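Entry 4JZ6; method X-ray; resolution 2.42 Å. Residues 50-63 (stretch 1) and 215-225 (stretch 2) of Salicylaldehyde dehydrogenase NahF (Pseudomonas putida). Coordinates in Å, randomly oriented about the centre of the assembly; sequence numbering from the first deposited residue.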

# COMPACT_ATOMS: atom_id res chain seq x y z
N GLU A 50 16.30 29.60 14.40
CA GLU A 50 17.45 29.30 13.55
C GLU A 50 17.78 27.81 13.73
O GLU A 50 18.02 27.36 14.85
CB GLU A 50 18.65 30.17 13.92
CG GLU A 50 19.87 29.98 13.03
CD GLU A 50 21.05 30.87 13.45
OE1 GLU A 50 20.92 31.63 14.43
OE2 GLU A 50 22.11 30.79 12.79
N SER A 51 17.76 27.06 12.64
CA SER A 51 17.95 25.61 12.71
C SER A 51 19.17 25.15 11.92
O SER A 51 19.56 25.77 10.94
CB SER A 51 16.69 24.88 12.23
OG SER A 51 16.85 23.47 12.25
N ALA A 52 19.78 24.05 12.38
CA ALA A 52 20.84 23.41 11.62
C ALA A 52 20.28 22.97 10.27
O ALA A 52 19.17 22.45 10.20
CB ALA A 52 21.39 22.22 12.38
N ASN A 53 21.04 23.20 9.20
CA ASN A 53 20.57 22.89 7.86
C ASN A 53 21.19 21.60 7.35
O ASN A 53 22.28 21.62 6.79
CB ASN A 53 20.89 24.04 6.91
CG ASN A 53 20.05 24.02 5.65
OD1 ASN A 53 19.11 23.22 5.52
ND2 ASN A 53 20.37 24.90 4.71
N ALA A 54 20.50 20.49 7.56
CA ALA A 54 21.02 19.16 7.24
C ALA A 54 21.48 19.04 5.79
O ALA A 54 20.93 19.68 4.90
CB ALA A 54 19.98 18.10 7.54
N THR A 55 22.51 18.23 5.58
CA THR A 55 22.95 17.90 4.24
C THR A 55 22.54 16.48 3.93
O THR A 55 22.04 15.77 4.81
CB THR A 55 24.47 17.99 4.10
OG1 THR A 55 25.09 17.04 4.98
CG2 THR A 55 24.96 19.39 4.44
N VAL A 56 22.76 16.06 2.69
CA VAL A 56 22.52 14.68 2.29
C VAL A 56 23.38 13.76 3.15
O VAL A 56 22.93 12.70 3.59
CB VAL A 56 22.85 14.47 0.81
CG1 VAL A 56 22.90 12.99 0.48
CG2 VAL A 56 21.82 15.18 -0.05
N THR A 57 24.62 14.19 3.40
CA THR A 57 25.53 13.44 4.26
C THR A 57 24.91 13.19 5.62
O THR A 57 24.98 12.07 6.14
CB THR A 57 26.88 14.17 4.44
OG1 THR A 57 27.48 14.41 3.16
CG2 THR A 57 27.82 13.33 5.28
N ASP A 58 24.30 14.22 6.21
CA ASP A 58 23.64 14.09 7.50
C ASP A 58 22.50 13.08 7.42
O ASP A 58 22.28 12.29 8.34
CB ASP A 58 23.10 15.44 8.00
CG ASP A 58 24.21 16.42 8.35
OD1 ASP A 58 24.96 16.18 9.32
OD2 ASP A 58 24.32 17.46 7.66
N ALA A 59 21.78 13.10 6.30
CA ALA A 59 20.64 12.22 6.12
C ALA A 59 21.07 10.75 6.07
O ALA A 59 20.40 9.88 6.63
CB ALA A 59 19.88 12.59 4.87
N ILE A 60 22.19 10.48 5.41
CA ILE A 60 22.68 9.11 5.32
C ILE A 60 23.16 8.64 6.69
O ILE A 60 22.95 7.48 7.07
CB ILE A 60 23.79 8.97 4.27
CG1 ILE A 60 23.29 9.45 2.90
CG2 ILE A 60 24.26 7.54 4.18
CD1 ILE A 60 21.98 8.82 2.49
N LYS A 61 23.79 9.55 7.44
CA LYS A 61 24.24 9.26 8.80
C LYS A 61 23.04 8.91 9.67
O LYS A 61 23.13 8.03 10.53
CB LYS A 61 24.97 10.47 9.39
CG LYS A 61 26.41 10.20 9.76
CD LYS A 61 27.32 10.23 8.54
CE LYS A 61 28.75 9.82 8.87
NZ LYS A 61 28.93 8.34 8.94
N ALA A 62 21.93 9.59 9.42
CA ALA A 62 20.69 9.36 10.16
C ALA A 62 20.13 7.97 9.86
O ALA A 62 19.66 7.26 10.76
CB ALA A 62 19.67 10.43 9.83
N ALA A 63 20.17 7.58 8.59
CA ALA A 63 19.65 6.28 8.19
C ALA A 63 20.50 5.16 8.76
O ALA A 63 19.98 4.16 9.27
CB ALA A 63 19.59 6.18 6.68
N LEU A 215 15.12 7.11 17.26
CA LEU A 215 14.56 8.28 16.59
C LEU A 215 15.65 9.26 16.19
O LEU A 215 16.44 9.70 17.02
CB LEU A 215 13.54 8.99 17.48
CG LEU A 215 12.94 10.28 16.92
CD1 LEU A 215 12.12 10.01 15.67
CD2 LEU A 215 12.11 11.00 17.96
N ASN A 216 15.68 9.60 14.91
CA ASN A 216 16.68 10.53 14.39
C ASN A 216 15.99 11.66 13.63
O ASN A 216 15.11 11.42 12.80
CB ASN A 216 17.67 9.78 13.50
CG ASN A 216 18.36 8.63 14.23
OD1 ASN A 216 19.44 8.79 14.79
ND2 ASN A 216 17.72 7.46 14.22
N TYR A 217 16.40 12.89 13.91
CA TYR A 217 15.67 14.07 13.45
C TYR A 217 16.45 14.91 12.45
O TYR A 217 17.61 15.26 12.69
CB TYR A 217 15.24 14.91 14.65
CG TYR A 217 14.71 16.30 14.33
CD1 TYR A 217 15.27 17.43 14.92
CD2 TYR A 217 13.65 16.47 13.45
CE1 TYR A 217 14.78 18.70 14.64
CE2 TYR A 217 13.16 17.74 13.16
CZ TYR A 217 13.73 18.85 13.76
OH TYR A 217 13.25 20.11 13.48
N LEU A 218 15.81 15.24 11.34
CA LEU A 218 16.43 16.05 10.30
C LEU A 218 15.50 17.19 9.90
O LEU A 218 14.28 17.01 9.81
CB LEU A 218 16.73 15.21 9.07
CG LEU A 218 17.73 14.07 9.19
CD1 LEU A 218 17.61 13.19 7.97
CD2 LEU A 218 19.14 14.60 9.32
N ASN A 219 16.09 18.35 9.66
CA ASN A 219 15.36 19.47 9.09
C ASN A 219 16.27 20.23 8.14
O ASN A 219 17.50 20.13 8.25
CB ASN A 219 14.83 20.39 10.19
CG ASN A 219 13.49 20.99 9.85
OD1 ASN A 219 13.17 21.18 8.67
ND2 ASN A 219 12.68 21.27 10.87
N SER A 220 15.69 20.96 7.21
CA SER A 220 16.48 21.69 6.23
C SER A 220 15.71 22.83 5.59
O SER A 220 14.49 22.93 5.72
CB SER A 220 16.96 20.74 5.13
OG SER A 220 15.85 20.20 4.41
N SER A 221 16.43 23.71 4.91
CA SER A 221 15.80 24.71 4.08
C SER A 221 15.09 23.98 2.95
O SER A 221 15.53 22.91 2.53
CB SER A 221 16.85 25.68 3.52
OG SER A 221 17.97 24.97 3.02
N PRO A 222 13.98 24.55 2.46
CA PRO A 222 13.16 23.87 1.45
C PRO A 222 13.91 23.59 0.14
O PRO A 222 13.50 22.71 -0.61
CB PRO A 222 12.00 24.85 1.21
CG PRO A 222 12.53 26.17 1.64
CD PRO A 222 13.44 25.89 2.79
N ASP A 223 14.99 24.33 -0.12
CA ASP A 223 15.77 24.12 -1.34
C ASP A 223 16.52 22.79 -1.29
O ASP A 223 16.99 22.29 -2.32
CB ASP A 223 16.76 25.28 -1.57
CG ASP A 223 17.96 25.22 -0.64
OD1 ASP A 223 17.81 25.54 0.56
OD2 ASP A 223 19.07 24.86 -1.10
N ARG A 224 16.61 22.21 -0.09
CA ARG A 224 17.35 20.97 0.12
C ARG A 224 16.42 19.77 0.30
O ARG A 224 16.84 18.64 0.07
CB ARG A 224 18.25 21.08 1.35
CG ARG A 224 19.36 22.12 1.25
CD ARG A 224 20.34 21.99 2.40
NE ARG A 224 21.43 22.95 2.31
CZ ARG A 224 22.49 22.97 3.11
NH1 ARG A 224 22.61 22.06 4.07
NH2 ARG A 224 23.43 23.89 2.94
N SER A 225 15.18 20.03 0.70
CA SER A 225 14.20 18.97 0.98
C SER A 225 14.11 17.87 -0.08
O SER A 225 14.23 16.69 0.26
CB SER A 225 12.80 19.54 1.28
OG SER A 225 12.75 20.16 2.55

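Two segments far apart in the sequence of this dehydrogenase meet along their lengths: a strand end, a turn and the start of a helix in the first, a strand running into a loop in the second. Helix 56-63 and strand 215-218 run nearly antiparallel, their N-to-C directions 170° apart and their axes 8.8 Å from each other at closest approach. Together the stretches bury 543 Å² of surface, and the contact divides into a polar part around N53 and an apolar part around L218. N53, A54 and L218 are all buried; after L218, N53 (77 Å²) and R224 (70 Å²) have the most area covered by the other stretch.

Four hydrogen bonds cross the interface, and two of them belong to the side chain of N53. The backbone nitrogen S221 N donates to N53 OD1 at 2.8 Å, while N53 ND2 donates to S221 OG at 2.9 Å. An amide side chain suits this buried place because it offers an acceptor and a donor side by side, so that one residue can engage both the backbone and the hydroxyl of the same serine. The t rotamer of N53 brings its end nearer to the second stretch, although its CA-to-CB bond points sideways, and N53 OD1 also packs 3.3 Å from S220 CB. S221 in turn is tied to its own loop: S221 OG donates to D223 OD1 at 2.5 Å, so the hydroxyl accepts from the asparagine and donates to the aspartate.

The third bond is purely backbone, A54 N to N219 O at 3.1 Å, with an N-H...O angle of 158°; the CA atoms of N53 and S220 lie 4.6 Å apart. The fourth comes from R224, whose CA-to-CB bond points toward the first stretch and whose side chain is extended beyond its m chi1, with chi2 and chi3 both t. R224 NH1 donates to A54 O at 3.0 Å, with the oxygen at the edge of the guanidinium, near its plane, where the N-H bonds point. N53 ND2 lies over one face of the same group. A long, flat donor suits a position from which a backbone carbonyl must be reached; N53 O is also only 2.8 Å from R224 NH1, but the angle is too poor for a hydrogen bond.

The apolar contacts centre on L218, whose CA-to-CB bond points toward the first stretch and which has 86 Å² covered by it. L218 CD1 lies 3.9 Å from both A59 CB and A62 CB, and L218 CD2 lies 4.0 Å from A54 CB. Leucine's branched end thus spreads over three alanines, whose single methyl groups present carbon while taking up little room. A62 CB also meets N216 CB at 4.2 Å.

The start of the helix is secured within the first stretch. T55, at the N-cap, accepts from D58 N through T55 OG1 at 3.2 Å, while T55 N donates to D58 OD2 at 2.9 Å. Threonine and aspartate suit these positions because their oxygens satisfy amides at the turn into the helix.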